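Local coordinates for protein adenylate cyclase (Hippeastrum hybrid cultivar, PDB 6YP4) that acts mainly as a triphosphatase of the CYTH family and binds a GTP analogue, with magnesium as the associated metal, at residues 5-10 / 188-193; 144-149 / 163-168. All coordinates share one frame; numbering follows the deposited sequence.

Contact 1. Residues 5-10 / 188-193; sequences IKLRLP and YEYSGA. With GCP (phosphomethylphosphonic acid guanylate ester), chain B; EDO (1,2-ethanediol), chain H.
Leu7 and Tyr190 lie side by side, and the leucine CD2 meets the edge of the tyrosine ring at CD1 (3.6 Å). The same methyl reaches Tyr188 CD2 obliquely at 4.2 Å. Ser191 points at strand 2-9, its OG 3.6 Å from Lys6 CB. The backbones pair antiparallel. Arg8 N donates to Glu189 O over 2.6 Å, Glu189 N returns the bond to Arg8 O over 3.0 Å, and Ser191 N donates to Lys6 O over 2.9 Å. Lys6 leads away from the pairing: fully extended beyond CG, it brings NZ to O1G of the nucleotide analogue in a weak hydrogen bond of 3.0 Å. An ethanediol, probably from the crystallisation liquor, lies with O1 over one face of the Arg8 guanidinium and donates through O2 to Arg8 O. Farther out, both tyrosine hydroxyls are hydrogen-bonded to Glu178 of helix 170-183, and that of Tyr188 also to Lys182, which ties the short strand 189-190 to that helix. With Glu2 and Glu4, Lys6 forms the N-terminal ExExK signature of the CYTH family. Main-chain bonds thus fix the strand at the root of Lys6, while its ammonium would probably help offset the negative charge of the terminal phosphate.

Contact 2. Residues 144-149 / 163-168; sequences EGLILE and IECETT. With GCP (phosphomethylphosphonic acid guanylate ester), chain B; GCP (phosphomethylphosphonic acid guanylate ester), chain C.
Glu149 and Glu164 pair through their backbones: Glu149 N donates to Glu164 O (2.9 Å) in a nearly straight bond, and Glu164 N donates to Glu149 O (2.9 Å) with a more bent N-H...O angle of 143°. Toward Ile147 and Glu166 the strands part, and water takes over. One molecule accepts from Ile147 N at 2.7 Å and donates to Glu166 O at 2.8 Å. A second donates to Ile147 O at 2.7 Å and accepts from Glu166 N at 2.8 Å, so all four of these main-chain atoms are satisfied through solvent. The second water also donates to OE1 of Glu149, near the ribose of the bound analogue, in the modelled conformer, one of two deposited for that side chain. On the face of the sheet turned away from Glu149 and Glu164, Leu148 CD2 packs on Cys165 CB (4.0 Å), and Ile163 CD1 reaches Leu148 CB; Leu22 of helix 12-22 adjoins both Leu148 and Ile163. Ile147 lies against the guanine of a second nucleotide. The Glu164 chain extends beyond CG and sets both carboxylate oxygens close to O1G of the terminal phosphate, OE1 at 2.7 Å; OE2 is also salt-bridged to Lys195. An alanine in place of Glu164, lacking the carboxylate, would probably leave Lys195 without this acidic mate and the phosphate oxygen without its neighbour. The hairpin therefore presents an acidic surface to an anionic ligand, an arrangement that probably depends on nearby basic groups such as Lys195 to balance the charge.

In the fold
From the N terminus, strand 2-9 supplies the first half of contact 1, which closes only when the chain returns as strand 189-190, with 177 residues between its segments. Contact 2 falls wholly within that long loop, as a local hairpin of strands 147-155 and 158-166. The two meet because strand 2-9 lies beside strand 158-166 in the antiparallel sheet: Ile5 N and Cys165 O, and Leu7 O and Ile163 N, make probable hydrogen bonds. Helix 170-183 then leads from contact 2 to the last strand, packing on Leu7 and Leu146 on the way. Contact 1 ties the N-terminal strand to the C-terminal part of the CYTH fold, contact 2 pairs two later strands of the same sheet, and both touch the same nucleotide analogue.

Contact 1. Residues 5-10 / 188-193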
loop_
_atom_site.group_PDB
_atom_site.type_symbol
_atom_site.label_atom_id
_atom_site.label_comp_id
_atom_site.label_asym_id
_atom_site.label_seq_id
_atom_site.Cartn_x
_atom_site.Cartn_y
_atom_site.Cartn_z
ATOM N N ILE A 5 14.531 -4.584 0.226
ATOM C CA ILE A 5 15.839 -3.964 0.390
ATOM C C ILE A 5 15.769 -3.158 1.680
ATOM O O ILE A 5 14.742 -2.532 1.963
ATOM C CB ILE A 5 16.182 -3.073 -0.821
ATOM C CG1 ILE A 5 16.070 -3.871 -2.128
ATOM C CG2 ILE A 5 17.547 -2.441 -0.671
ATOM C CD1 ILE A 5 16.922 -5.083 -2.157
ATOM N N LYS A 6 16.826 -3.190 2.495
ATOM C CA LYS A 6 16.800 -2.491 3.780
ATOM C C LYS A 6 18.154 -1.837 4.022
ATOM O O LYS A 6 19.152 -2.532 4.244
ATOM C CB LYS A 6 16.432 -3.441 4.922
ATOM C CG LYS A 6 14.990 -3.936 4.874
ATOM C CD LYS A 6 14.614 -4.725 6.115
ATOM C CE LYS A 6 13.160 -5.161 6.075
ATOM N NZ LYS A 6 12.804 -5.913 7.311
ATOM N N LEU A 7 18.183 -0.507 3.983
ATOM C CA LEU A 7 19.392 0.284 4.195
ATOM C C LEU A 7 19.217 1.153 5.432
ATOM O O LEU A 7 18.130 1.677 5.681
ATOM C CB LEU A 7 19.680 1.170 2.991
ATOM C CG LEU A 7 19.542 0.529 1.608
ATOM C CD1 LEU A 7 19.620 1.604 0.534
ATOM C CD2 LEU A 7 20.626 -0.524 1.381
ATOM N N ARG A 8 20.282 1.324 6.209
ATOM C CA ARG A 8 20.209 2.125 7.425
ATOM C C ARG A 8 20.893 3.470 7.200
ATOM O O ARG A 8 21.987 3.523 6.637
ATOM C CB ARG A 8 20.852 1.379 8.597
ATOM C CG ARG A 8 20.802 2.134 9.918
ATOM C CD ARG A 8 21.398 1.304 11.044
ATOM N NE ARG A 8 21.399 2.043 12.299
ATOM C CZ ARG A 8 22.117 1.702 13.364
ATOM N NH1 ARG A 8 22.901 0.623 13.334
ATOM N NH2 ARG A 8 22.055 2.444 14.461
ATOM N N LEU A 9 20.235 4.573 7.639
ATOM C CA LEU A 9 20.897 5.874 7.637
ATOM C C LEU A 9 21.547 6.148 9.000
ATOM O O LEU A 9 20.977 5.798 10.044
ATOM C CB LEU A 9 19.910 6.991 7.311
ATOM C CG LEU A 9 18.950 6.663 6.164
ATOM C CD1 LEU A 9 18.041 7.827 5.913
ATOM C CD2 LEU A 9 19.740 6.362 4.917
ATOM N N PRO A 10 22.705 6.821 9.018
ATOM C CA PRO A 10 23.450 6.986 10.290
ATOM C C PRO A 10 22.916 8.043 11.248
ATOM O O PRO A 10 23.285 8.009 12.430
ATOM C CB PRO A 10 24.871 7.378 9.826
ATOM C CG PRO A 10 24.689 7.916 8.424
ATOM C CD PRO A 10 23.526 7.148 7.833
ATOM N N TYR A 188 24.969 5.631 3.978
ATOM C CA TYR A 188 24.076 4.530 4.291
ATOM C C TYR A 188 24.919 3.281 4.497
ATOM O O TYR A 188 26.073 3.211 4.067
ATOM C CB TYR A 188 23.044 4.322 3.171
ATOM C CG TYR A 188 23.651 3.751 1.913
ATOM C CD1 TYR A 188 24.207 4.583 0.950
ATOM C CD2 TYR A 188 23.656 2.380 1.679
ATOM C CE1 TYR A 188 24.782 4.060 -0.206
ATOM C CE2 TYR A 188 24.221 1.851 0.526
ATOM C CZ TYR A 188 24.786 2.698 -0.406
ATOM O OH TYR A 188 25.335 2.168 -1.548
ATOM N N GLU A 189 24.330 2.299 5.179
ATOM C CA GLU A 189 24.848 0.939 5.183
ATOM C C GLU A 189 23.680 -0.025 5.052
ATOM O O GLU A 189 22.518 0.349 5.238
ATOM C CB GLU A 189 25.645 0.611 6.454
ATOM C CG GLU A 189 26.820 1.533 6.734
ATOM C CD GLU A 189 27.960 1.411 5.720
ATOM O OE1 GLU A 189 28.075 0.354 5.059
ATOM O OE2 GLU A 189 28.743 2.381 5.580
ATOM N N TYR A 190 24.000 -1.275 4.731
ATOM C CA TYR A 190 22.988 -2.321 4.739
ATOM C C TYR A 190 22.497 -2.547 6.168
ATOM O O TYR A 190 23.298 -2.586 7.107
ATOM C CB TYR A 190 23.558 -3.620 4.157
ATOM C CG TYR A 190 24.077 -3.531 2.730
ATOM C CD1 TYR A 190 23.297 -2.975 1.718
ATOM C CD2 TYR A 190 25.342 -4.040 2.383
ATOM C CE1 TYR A 190 23.755 -2.906 0.408
ATOM C CE2 TYR A 190 25.806 -3.967 1.074
ATOM C CZ TYR A 190 24.994 -3.399 0.089
ATOM O OH TYR A 190 25.413 -3.307 -1.225
ATOM N N SER A 191 21.177 -2.652 6.340
ATOM C CA SER A 191 20.619 -2.969 7.650
ATOM C C SER A 191 21.074 -4.354 8.086
ATOM O O SER A 191 21.006 -5.311 7.313
ATOM C CB SER A 191 19.087 -2.925 7.608
ATOM O OG SER A 191 18.603 -1.647 7.232
ATOM N N GLY A 192 21.542 -4.465 9.326
ATOM C CA GLY A 192 22.067 -5.731 9.797
ATOM C C GLY A 192 21.096 -6.529 10.644
ATOM O O GLY A 192 21.393 -7.674 11.010
ATOM N N ALA A 193 19.934 -5.942 10.953
ATOM C CA ALA A 193 18.927 -6.587 11.790
ATOM C C ALA A 193 17.587 -5.885 11.608
ATOM O O ALA A 193 17.540 -4.692 11.307
ATOM C CB ALA A 193 19.337 -6.569 13.265
HETATM P PG GCP B . 10.066 -3.584 8.455
HETATM O O1G GCP B . 11.462 -3.334 7.968
HETATM O O2G GCP B . 9.605 -2.454 9.349
HETATM O O3G GCP B . 10.018 -4.892 9.204
HETATM C C3B GCP B . 8.968 -3.669 6.997
HETATM P PB GCP B . 7.251 -4.058 7.578
HETATM O O1B GCP B . 7.239 -5.065 8.691
HETATM O O2B GCP B . 6.512 -2.797 7.952
HETATM O O3A GCP B . 6.508 -4.731 6.275
HETATM P PA GCP B . 4.874 -4.915 6.286
HETATM O O1A GCP B . 4.588 -6.290 5.709
HETATM O O2A GCP B . 4.415 -4.852 7.728
HETATM O "O5'" GCP B . 4.146 -3.670 5.407
HETATM C "C5'" GCP B . 4.966 -2.835 4.600
HETATM C "C4'" GCP B . 5.596 -3.640 3.385
HETATM O "O4'" GCP B . 4.581 -4.557 2.635
HETATM C "C3'" GCP B . 6.008 -2.810 2.505
HETATM O "O3'" GCP B . 7.304 -3.223 2.003
HETATM C "C2'" GCP B . 4.837 -2.725 1.308
HETATM O "O2'" GCP B . 5.418 -2.633 -0.047
HETATM C "C1'" GCP B . 4.044 -3.720 1.426
HETATM N N9 GCP B . 2.637 -3.223 1.699
HETATM C C8 GCP B . 2.176 -3.142 2.952
HETATM N N7 GCP B . 0.913 -2.678 2.924
HETATM C C5 GCP B . 0.590 -2.467 1.638
HETATM C C6 GCP B . -0.574 -1.998 1.033
HETATM O O6 GCP B . -1.512 -1.704 1.698
HETATM N N1 GCP B . -0.636 -1.880 -0.294
HETATM C C2 GCP B . 0.440 -2.218 -1.055
HETATM N N2 GCP B . 0.256 -2.048 -2.495
HETATM N N3 GCP B . 1.578 -2.675 -0.466
HETATM C C4 GCP B . 1.651 -2.799 0.881
HETATM C C1 EDO H . 25.291 2.704 10.401
HETATM O O1 EDO H . 24.574 3.446 11.399
HETATM C C2 EDO H . 24.453 2.631 9.137
HETATM O O2 EDO H . 24.336 3.937 8.560
#

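Contact 2. Residues 144-149 / 163-168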
loop_
_atom_site.group_PDB
_atom_site.type_symbol
_atom_site.label_atom_id
_atom_site.label_comp_id
_atom_site.label_asym_id
_atom_site.label_seq_id
_atom_site.Cartn_x
_atom_site.Cartn_y
_atom_site.Cartn_z
ATOM N N GLU A 144 9.689 3.706 -11.757
ATOM C CA GLU A 144 9.012 2.451 -12.094
ATOM C C GLU A 144 7.945 2.065 -11.077
ATOM O O GLU A 144 7.629 0.879 -10.918
ATOM C CB GLU A 144 10.006 1.300 -12.284
ATOM C CG GLU A 144 11.138 1.660 -13.219
ATOM C CD GLU A 144 12.077 0.502 -13.509
ATOM O OE1 GLU A 144 13.286 0.766 -13.706
ATOM O OE2 GLU A 144 11.598 -0.646 -13.575
ATOM N N GLY A 145 7.356 3.057 -10.407
ATOM C CA GLY A 145 6.334 2.788 -9.416
ATOM C C GLY A 145 6.834 2.136 -8.146
ATOM O O GLY A 145 6.016 1.777 -7.291
ATOM N N LEU A 146 8.143 1.949 -8.002
ATOM C CA LEU A 146 8.692 1.409 -6.764
ATOM C C LEU A 146 8.279 2.269 -5.577
ATOM O O LEU A 146 8.250 3.501 -5.661
ATOM C CB LEU A 146 10.222 1.347 -6.850
ATOM C CG LEU A 146 10.819 0.423 -7.921
ATOM C CD1 LEU A 146 12.306 0.721 -8.158
ATOM C CD2 LEU A 146 10.594 -1.043 -7.537
ATOM N N ILE A 147 7.959 1.604 -4.468
ATOM C CA ILE A 147 7.490 2.241 -3.243
ATOM C C ILE A 147 8.647 2.242 -2.254
ATOM O O ILE A 147 9.141 1.172 -1.878
ATOM C CB ILE A 147 6.271 1.510 -2.656
ATOM C CG1 ILE A 147 5.074 1.551 -3.631
ATOM C CG2 ILE A 147 5.940 2.036 -1.276
ATOM C CD1 ILE A 147 4.493 2.928 -3.783
ATOM N N LEU A 148 9.072 3.430 -1.837
ATOM C CA LEU A 148 10.106 3.591 -0.813
ATOM C C LEU A 148 9.473 3.976 0.514
ATOM O O LEU A 148 8.572 4.821 0.559
ATOM C CB LEU A 148 11.113 4.666 -1.217
ATOM C CG LEU A 148 11.810 4.569 -2.578
ATOM C CD1 LEU A 148 12.646 5.811 -2.804
ATOM C CD2 LEU A 148 12.656 3.307 -2.722
ATOM N N GLU A 149 9.953 3.361 1.601
ATOM C CA GLU A 149 9.468 3.637 2.948
ATOM C C GLU A 149 10.639 4.117 3.786
ATOM O O GLU A 149 11.600 3.364 3.990
ATOM C CB GLU A 149 8.841 2.399 3.586
ATOM C CG GLU A 149 7.465 2.045 3.052
ATOM C CD GLU A 149 7.244 0.551 3.024
ATOM O OE1 GLU A 149 7.876 -0.112 2.182
ATOM O OE2 GLU A 149 6.463 0.038 3.852
ATOM N N ILE A 163 15.697 3.196 5.196
ATOM C CA ILE A 163 14.884 3.248 3.986
ATOM C C ILE A 163 14.775 1.838 3.417
ATOM O O ILE A 163 15.750 1.076 3.433
ATOM C CB ILE A 163 15.443 4.247 2.953
ATOM C CG1 ILE A 163 14.449 4.361 1.776
ATOM C CG2 ILE A 163 16.828 3.838 2.486
ATOM C CD1 ILE A 163 14.380 5.726 1.148
ATOM N N GLU A 164 13.574 1.480 2.942
ATOM C CA GLU A 164 13.287 0.114 2.523
ATOM C C GLU A 164 12.428 0.128 1.270
ATOM O O GLU A 164 11.709 1.093 1.013
ATOM C CB GLU A 164 12.576 -0.675 3.622
ATOM C CG GLU A 164 13.339 -0.622 4.938
ATOM C CD GLU A 164 12.574 -1.221 6.084
ATOM O OE1 GLU A 164 11.419 -1.657 5.867
ATOM O OE2 GLU A 164 13.127 -1.241 7.202
ATOM N N CYS A 165 12.512 -0.970 0.510
ATOM C CA CYS A 165 11.816 -1.109 -0.768
ATOM C C CYS A 165 11.466 -2.572 -1.014
ATOM O O CYS A 165 12.359 -3.413 -1.149
ATOM C CB CYS A 165 12.678 -0.571 -1.915
ATOM S SG CYS A 165 11.813 -0.597 -3.500
ATOM N N GLU A 166 10.169 -2.871 -1.101
ATOM C CA GLU A 166 9.701 -4.209 -1.443
ATOM C C GLU A 166 9.746 -4.387 -2.953
ATOM O O GLU A 166 9.275 -3.525 -3.702
ATOM C CB GLU A 166 8.275 -4.425 -0.920
ATOM C CG GLU A 166 7.981 -5.838 -0.393
ATOM C CD GLU A 166 7.565 -6.815 -1.484
ATOM O OE1 GLU A 166 7.169 -6.347 -2.575
ATOM O OE2 GLU A 166 7.630 -8.048 -1.247
ATOM N N THR A 167 10.304 -5.504 -3.405
ATOM C CA THR A 167 10.509 -5.681 -4.833
ATOM C C THR A 167 10.590 -7.167 -5.151
ATOM O O THR A 167 10.874 -7.995 -4.280
ATOM C CB THR A 167 11.776 -4.959 -5.290
ATOM O OG1 THR A 167 11.990 -5.174 -6.690
ATOM C CG2 THR A 167 12.985 -5.473 -4.497
ATOM N N THR A 168 10.315 -7.493 -6.412
ATOM C CA THR A 168 10.553 -8.831 -6.924
ATOM C C THR A 168 11.907 -8.946 -7.605
ATOM O O THR A 168 12.290 -10.051 -8.000
ATOM C CB THR A 168 9.450 -9.244 -7.912
ATOM O OG1 THR A 168 9.540 -8.445 -9.098
ATOM C CG2 THR A 168 8.093 -9.066 -7.293
HETATM P PG GCP B . 10.066 -3.584 8.455
HETATM O O1G GCP B . 11.462 -3.334 7.968
HETATM O O2G GCP B . 9.605 -2.454 9.349
HETATM O O3G GCP B . 10.018 -4.892 9.204
HETATM C C3B GCP B . 8.968 -3.669 6.997
HETATM P PB GCP B . 7.251 -4.058 7.578
HETATM O O1B GCP B . 7.239 -5.065 8.691
HETATM O O2B GCP B . 6.512 -2.797 7.952
HETATM O O3A GCP B . 6.508 -4.731 6.275
HETATM P PA GCP B . 4.874 -4.915 6.286
HETATM O O1A GCP B . 4.588 -6.290 5.709
HETATM O O2A GCP B . 4.415 -4.852 7.728
HETATM O "O5'" GCP B . 4.146 -3.670 5.407
HETATM C "C5'" GCP B . 4.966 -2.835 4.600
HETATM C "C4'" GCP B . 5.596 -3.640 3.385
HETATM O "O4'" GCP B . 4.581 -4.557 2.635
HETATM C "C3'" GCP B . 6.008 -2.810 2.505
HETATM O "O3'" GCP B . 7.304 -3.223 2.003
HETATM C "C2'" GCP B . 4.837 -2.725 1.308
HETATM O "O2'" GCP B . 5.418 -2.633 -0.047
HETATM C "C1'" GCP B . 4.044 -3.720 1.426
HETATM N N9 GCP B . 2.637 -3.223 1.699
HETATM C C8 GCP B . 2.176 -3.142 2.952
HETATM N N7 GCP B . 0.913 -2.678 2.924
HETATM C C5 GCP B . 0.590 -2.467 1.638
HETATM C C6 GCP B . -0.574 -1.998 1.033
HETATM O O6 GCP B . -1.512 -1.704 1.698
HETATM N N1 GCP B . -0.636 -1.880 -0.294
HETATM C C2 GCP B . 0.440 -2.218 -1.055
HETATM N N2 GCP B . 0.256 -2.048 -2.495
HETATM N N3 GCP B . 1.578 -2.675 -0.466
HETATM C C4 GCP B . 1.651 -2.799 0.881
HETATM P PG GCP C . -7.118 1.579 -11.510
HETATM O O1G GCP C . -7.149 0.401 -12.438
HETATM O O2G GCP C . -8.357 1.605 -10.643
HETATM O O3G GCP C . -7.019 2.852 -12.313
HETATM C C3B GCP C . -5.648 1.411 -10.438
HETATM P PB GCP C . -5.551 2.902 -9.340
HETATM O O1B GCP C . -5.918 4.167 -10.060
HETATM O O2B GCP C . -6.377 2.705 -8.093
HETATM O O3A GCP C . -3.968 3.004 -8.907
HETATM P PA GCP C . -3.533 4.003 -7.676
HETATM O O1A GCP C . -2.264 4.709 -8.118
HETATM O O2A GCP C . -4.648 5.010 -7.486
HETATM O "O5'" GCP C . -3.328 3.114 -6.255
HETATM C "C5'" GCP C . -3.290 1.695 -6.337
HETATM C "C4'" GCP C . -1.998 1.194 -7.114
HETATM O "O4'" GCP C . -0.680 1.904 -6.679
HETATM C "C3'" GCP C . -1.812 -0.043 -6.854
HETATM O "O3'" GCP C . -1.455 -0.755 -8.066
HETATM C "C2'" GCP C . -0.631 -0.135 -5.667
HETATM O "O2'" GCP C . 0.303 -1.258 -5.884
HETATM C "C1'" GCP C . -0.027 0.987 -5.590
HETATM N N9 GCP C . -0.219 1.578 -4.206
HETATM C C8 GCP C . -1.189 2.471 -3.976
HETATM N N7 GCP C . -1.147 2.837 -2.681
HETATM C C5 GCP C . -0.141 2.161 -2.103
HETATM C C6 GCP C . 0.349 2.151 -0.799
HETATM O O6 GCP C . -0.154 2.836 0.029
HETATM N N1 GCP C . 1.383 1.373 -0.480
HETATM C C2 GCP C . 1.959 0.588 -1.431
HETATM N N2 GCP C . 3.082 -0.223 -0.966
HETATM N N3 GCP C . 1.481 0.595 -2.705
HETATM C C4 GCP C . 0.431 1.383 -3.039
HETATM O O HOH W 1 7.903 -1.133 -4.347
HETATM O O HOH W 2 8.293 -0.880 -0.352
#